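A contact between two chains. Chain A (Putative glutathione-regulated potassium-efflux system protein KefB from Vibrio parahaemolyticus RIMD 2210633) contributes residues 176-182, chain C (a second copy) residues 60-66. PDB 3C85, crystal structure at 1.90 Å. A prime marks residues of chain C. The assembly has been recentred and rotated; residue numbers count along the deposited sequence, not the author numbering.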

ATOM      1  N   GLU A 176     -12.629  -2.951  14.105  1.00 35.22           N
ATOM      2  CA  GLU A 176     -14.091  -3.146  13.996  1.00 37.36           C
ATOM      3  C   GLU A 176     -14.852  -1.900  14.497  1.00 36.44           C
ATOM      4  O   GLU A 176     -15.604  -1.975  15.486  1.00 35.24           O
ATOM      5  CB  GLU A 176     -14.562  -4.394  14.777  1.00 37.32           C
ATOM      6  CG  GLU A 176     -13.803  -5.686  14.449  1.00 40.31           C
ATOM      7  CD  GLU A 176     -14.147  -6.831  15.386  1.00 42.10           C
ATOM      8  OE1 GLU A 176     -15.326  -7.254  15.406  1.00 45.27           O
ATOM      9  OE2 GLU A 176     -13.232  -7.301  16.116  1.00 49.90           O
ATOM     10  N   PRO A 177     -14.627  -0.745  13.845  1.00 36.15           N
ATOM     11  CA  PRO A 177     -15.372   0.442  14.248  1.00 36.11           C
ATOM     12  C   PRO A 177     -16.872   0.261  13.956  1.00 37.55           C
ATOM     13  O   PRO A 177     -17.246  -0.429  12.990  1.00 36.99           O
ATOM     14  CB  PRO A 177     -14.731   1.551  13.406  1.00 36.20           C
ATOM     15  CG  PRO A 177     -14.159   0.808  12.198  1.00 36.33           C
ATOM     16  CD  PRO A 177     -13.704  -0.487  12.719  1.00 35.40           C
ATOM     17  N   GLN A 178     -17.711   0.859  14.797  1.00 37.35           N
ATOM     18  CA  GLN A 178     -19.149   0.739  14.632  1.00 39.70           C
ATOM     19  C   GLN A 178     -19.720   1.984  13.953  1.00 39.16           C
ATOM     20  O   GLN A 178     -20.045   2.943  14.613  1.00 40.20           O
ATOM     21  CB  GLN A 178     -19.821   0.491  15.987  1.00 39.36           C
ATOM     22  CG  GLN A 178     -19.474  -0.889  16.608  1.00 43.14           C
ATOM     23  CD  GLN A 178     -20.570  -1.431  17.524  1.00 46.26           C
ATOM     24  OE1 GLN A 178     -20.596  -2.623  17.832  1.00 50.55           O
ATOM     25  NE2 GLN A 178     -21.487  -0.554  17.954  1.00 48.39           N
ATOM     26  N   PHE A 179     -19.852   1.951  12.630  1.00 39.25           N
ATOM     27  CA  PHE A 179     -20.343   3.098  11.879  1.00 38.94           C
ATOM     28  C   PHE A 179     -21.810   2.969  11.495  1.00 40.59           C
ATOM     29  O   PHE A 179     -22.347   1.857  11.423  1.00 41.25           O
ATOM     30  CB  PHE A 179     -19.575   3.249  10.576  1.00 37.73           C
ATOM     31  CG  PHE A 179     -18.121   3.508  10.745  1.00 34.96           C
ATOM     32  CD1 PHE A 179     -17.219   2.735  10.060  1.00 29.04           C
ATOM     33  CD2 PHE A 179     -17.668   4.538  11.553  1.00 31.92           C
ATOM     34  CE1 PHE A 179     -15.860   2.963  10.149  1.00 30.72           C
ATOM     35  CE2 PHE A 179     -16.308   4.776  11.677  1.00 31.47           C
ATOM     36  CZ  PHE A 179     -15.395   3.971  10.963  1.00 31.93           C
ATOM     37  N   THR A 180     -22.446   4.101  11.233  1.00 41.54           N
ATOM     38  CA  THR A 180     -23.740   4.094  10.556  1.00 43.26           C
ATOM     39  C   THR A 180     -23.470   4.252   9.064  1.00 43.79           C
ATOM     40  O   THR A 180     -23.093   5.333   8.621  1.00 44.32           O
ATOM     41  CB  THR A 180     -24.652   5.229  11.052  1.00 43.04           C
ATOM     42  OG1 THR A 180     -24.747   5.165  12.480  1.00 42.41           O
ATOM     43  CG2 THR A 180     -26.065   5.094  10.439  1.00 44.27           C
ATOM     44  N   SER A 181     -23.644   3.169   8.300  1.00 45.44           N
ATOM     45  CA  SER A 181     -23.361   3.153   6.847  1.00 46.39           C
ATOM     46  C   SER A 181     -24.366   3.975   6.052  1.00 47.19           C
ATOM     47  O   SER A 181     -25.577   3.846   6.260  1.00 47.74           O
ATOM     48  CB  SER A 181     -23.349   1.722   6.298  1.00 47.01           C
ATOM     49  OG  SER A 181     -22.208   0.979   6.731  1.00 47.40           O
ATOM     50  N   ILE A 182     -23.863   4.791   5.124  1.00 47.05           N
ATOM     51  CA  ILE A 182     -24.705   5.701   4.344  1.00 46.99           C
ATOM     52  C   ILE A 182     -24.502   5.452   2.841  1.00 46.73           C
ATOM     53  O   ILE A 182     -23.639   6.066   2.214  1.00 45.95           O
ATOM     54  CB  ILE A 182     -24.396   7.187   4.680  1.00 47.19           C
ATOM     55  CG1 ILE A 182     -24.456   7.438   6.200  1.00 48.78           C
ATOM     56  CG2 ILE A 182     -25.291   8.149   3.863  1.00 47.30           C
ATOM     57  CD1 ILE A 182     -25.779   7.113   6.870  1.00 51.92           C
TER
ATOM     58  N   ALA C  60     -16.343   2.422  -0.380  1.00 29.69           N
ATOM     59  CA  ALA C  60     -16.805   1.137  -0.933  1.00 30.70           C
ATOM     60  C   ALA C  60     -17.529   0.306   0.118  1.00 31.78           C
ATOM     61  O   ALA C  60     -18.559  -0.309  -0.182  1.00 30.87           O
ATOM     62  CB  ALA C  60     -15.641   0.343  -1.533  1.00 30.25           C
ATOM     63  N   ARG C  61     -17.003   0.313   1.346  1.00 31.54           N
ATOM     64  CA  ARG C  61     -17.575  -0.491   2.408  1.00 33.42           C
ATOM     65  C   ARG C  61     -18.749   0.196   3.107  1.00 32.39           C
ATOM     66  O   ARG C  61     -19.755  -0.435   3.354  1.00 32.27           O
ATOM     67  CB  ARG C  61     -16.496  -0.865   3.438  1.00 33.91           C
ATOM     68  CG  ARG C  61     -17.034  -1.802   4.552  1.00 36.92           C
ATOM     69  CD  ARG C  61     -15.933  -2.478   5.352  1.00 37.88           C
ATOM     70  NE  ARG C  61     -16.528  -3.154   6.505  1.00 47.35           N
ATOM     71  CZ  ARG C  61     -15.875  -3.923   7.368  1.00 49.81           C
ATOM     72  NH1 ARG C  61     -14.572  -4.157   7.220  1.00 51.79           N
ATOM     73  NH2 ARG C  61     -16.543  -4.470   8.380  1.00 52.48           N
ATOM     74  N   TYR C  62     -18.606   1.473   3.456  1.00 31.56           N
ATOM     75  CA  TYR C  62     -19.598   2.136   4.317  1.00 31.67           C
ATOM     76  C   TYR C  62     -20.444   3.231   3.675  1.00 31.46           C
ATOM     77  O   TYR C  62     -21.337   3.803   4.325  1.00 32.29           O
ATOM     78  CB  TYR C  62     -18.914   2.724   5.542  1.00 31.53           C
ATOM     79  CG  TYR C  62     -18.121   1.761   6.351  1.00 31.39           C
ATOM     80  CD1 TYR C  62     -18.747   0.884   7.239  1.00 32.95           C
ATOM     81  CD2 TYR C  62     -16.723   1.720   6.240  1.00 32.98           C
ATOM     82  CE1 TYR C  62     -18.015  -0.016   7.998  1.00 33.23           C
ATOM     83  CE2 TYR C  62     -15.979   0.829   6.989  1.00 32.76           C
ATOM     84  CZ  TYR C  62     -16.634  -0.023   7.885  1.00 32.94           C
ATOM     85  OH  TYR C  62     -15.893  -0.901   8.632  1.00 32.32           O
ATOM     86  N   GLY C  63     -20.161   3.553   2.424  1.00 30.68           N
ATOM     87  CA  GLY C  63     -20.759   4.729   1.834  1.00 31.30           C
ATOM     88  C   GLY C  63     -20.161   6.030   2.351  1.00 31.41           C
ATOM     89  O   GLY C  63     -19.017   6.072   2.756  1.00 30.14           O
ATOM     90  N   LYS C  64     -20.958   7.093   2.344  1.00 31.12           N
ATOM     91  CA  LYS C  64     -20.393   8.421   2.392  1.00 33.12           C
ATOM     92  C   LYS C  64     -20.327   8.896   3.849  1.00 31.48           C
ATOM     93  O   LYS C  64     -21.077   9.779   4.266  1.00 32.33           O
ATOM     94  CB  LYS C  64     -21.132   9.398   1.423  1.00 33.09           C
ATOM     95  CG  LYS C  64     -20.847   9.134  -0.118  1.00 38.04           C
ATOM     96  CD  LYS C  64     -20.966  10.394  -1.043  1.00 36.80           C
ATOM     97  CE  LYS C  64     -19.664  11.231  -1.015  1.00 42.23           C
ATOM     98  NZ  LYS C  64     -19.700  12.594  -1.624  1.00 44.00           N
ATOM     99  N   ILE C  65     -19.421   8.291   4.618  1.00 29.48           N
ATOM    100  CA  ILE C  65     -19.282   8.589   6.043  1.00 27.26           C
ATOM    101  C   ILE C  65     -17.951   9.279   6.395  1.00 25.73           C
ATOM    102  O   ILE C  65     -17.689   9.558   7.561  1.00 25.82           O
ATOM    103  CB  ILE C  65     -19.458   7.297   6.886  1.00 28.05           C
ATOM    104  CG1 ILE C  65     -18.305   6.324   6.615  1.00 27.68           C
ATOM    105  CG2 ILE C  65     -20.803   6.644   6.548  1.00 27.49           C
ATOM    106  CD1 ILE C  65     -18.021   5.304   7.713  1.00 31.48           C
ATOM    107  N   SER C  66     -17.140   9.567   5.386  1.00 24.06           N
ATOM    108  CA  SER C  66     -15.778  10.095   5.581  1.00 22.78           C
ATOM    109  C   SER C  66     -15.637  11.544   5.125  1.00 21.96           C
ATOM    110  O   SER C  66     -16.324  11.989   4.190  1.00 22.60           O
ATOM    111  CB  SER C  66     -14.741   9.227   4.842  1.00 23.52           C
ATOM    112  OG  SER C  66     -14.673   7.899   5.371  1.00 24.60           O
TER
HETATM  113  O   HOH W   1     -16.570  -1.984  11.002  1.00 44.96           O

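Glu176 leaves the preceding helix with positive phi, and its CA-to-CB bond points away from chain C. It makes no contact with the other stretch. Pro177 is the first residue to take part. Pro177 CG lies 4.3 Å from Tyr62′ OH. Its carbonyl is used through water. Water 1 donates to Pro177 O at 2.6 Å and also hydrogen-bonds Tyr62′ OH at 2.7 Å. The water thus satisfies a backbone acceptor and the tyrosine hydroxyl together. Gln178 points away and touches a crystal neighbour instead.

Phe179 turns its CA-to-CB bond toward chain C, and its ring packs against two side chains. One edge meets the face of Tyr62′: the planes stand at 82°, and Phe179 CD1 is 3.5 Å from Tyr62′ CE1. This edge-to-face pairing brings ring hydrogens against a pi cloud. Tyr62′ is buried and has the most area covered by the other stretch, 90 Å²; its ring takes Phe179 on a face while its OH reaches the water. Over one face of Phe179 lies Ile65′, whose CD1 is 3.5 Å from Phe179 CG and forms a CH-pi contact. A flat aromatic ring suits this place because its edge and its face are both in use. Ile65′ points toward chain A and is buried; its apolar side chain matches these neighbours.

The CA-to-CB bond of Thr180 points away, so its contact is through the backbone. Thr180 O lies 3.4 Å from Ile65′ CG2. At Ser181 the backbones come close: Ser181 CA is 4.6 Å from Tyr62′ CA. Ser181 OG sits at the edge of the tyrosine ring, 3.5 Å from Tyr62′ CD1. Ser181 CA also makes a CA-H...O contact with Tyr62′ O at 3.3 Å.

Ile182 provides both direct hydrogen bonds across the stretches. Its N donates to Tyr62′ O at 2.8 Å, and its O accepts from Lys64′ N at 2.9 Å. These bonds use the backbone on both chains and straddle Gly63′ in the chain C sequence. Ile182 O also receives a CA-H...O contact from Gly63′ CA at 3.2 Å. Glycine is well suited here: an ideal CB on Gly63′ would lie only 1.9 Å from Ile182 O, a clash. Its positive phi, just after the helix, also favours glycine, since at these backbone angles a CB would jam against the preceding carbonyl. The side chain of Ile182 adds an apolar contact, CG1 to Ile65′ CG2 at 3.8 Å, although its end leads away. Together the two stretches bury 378 Å², counting both sides.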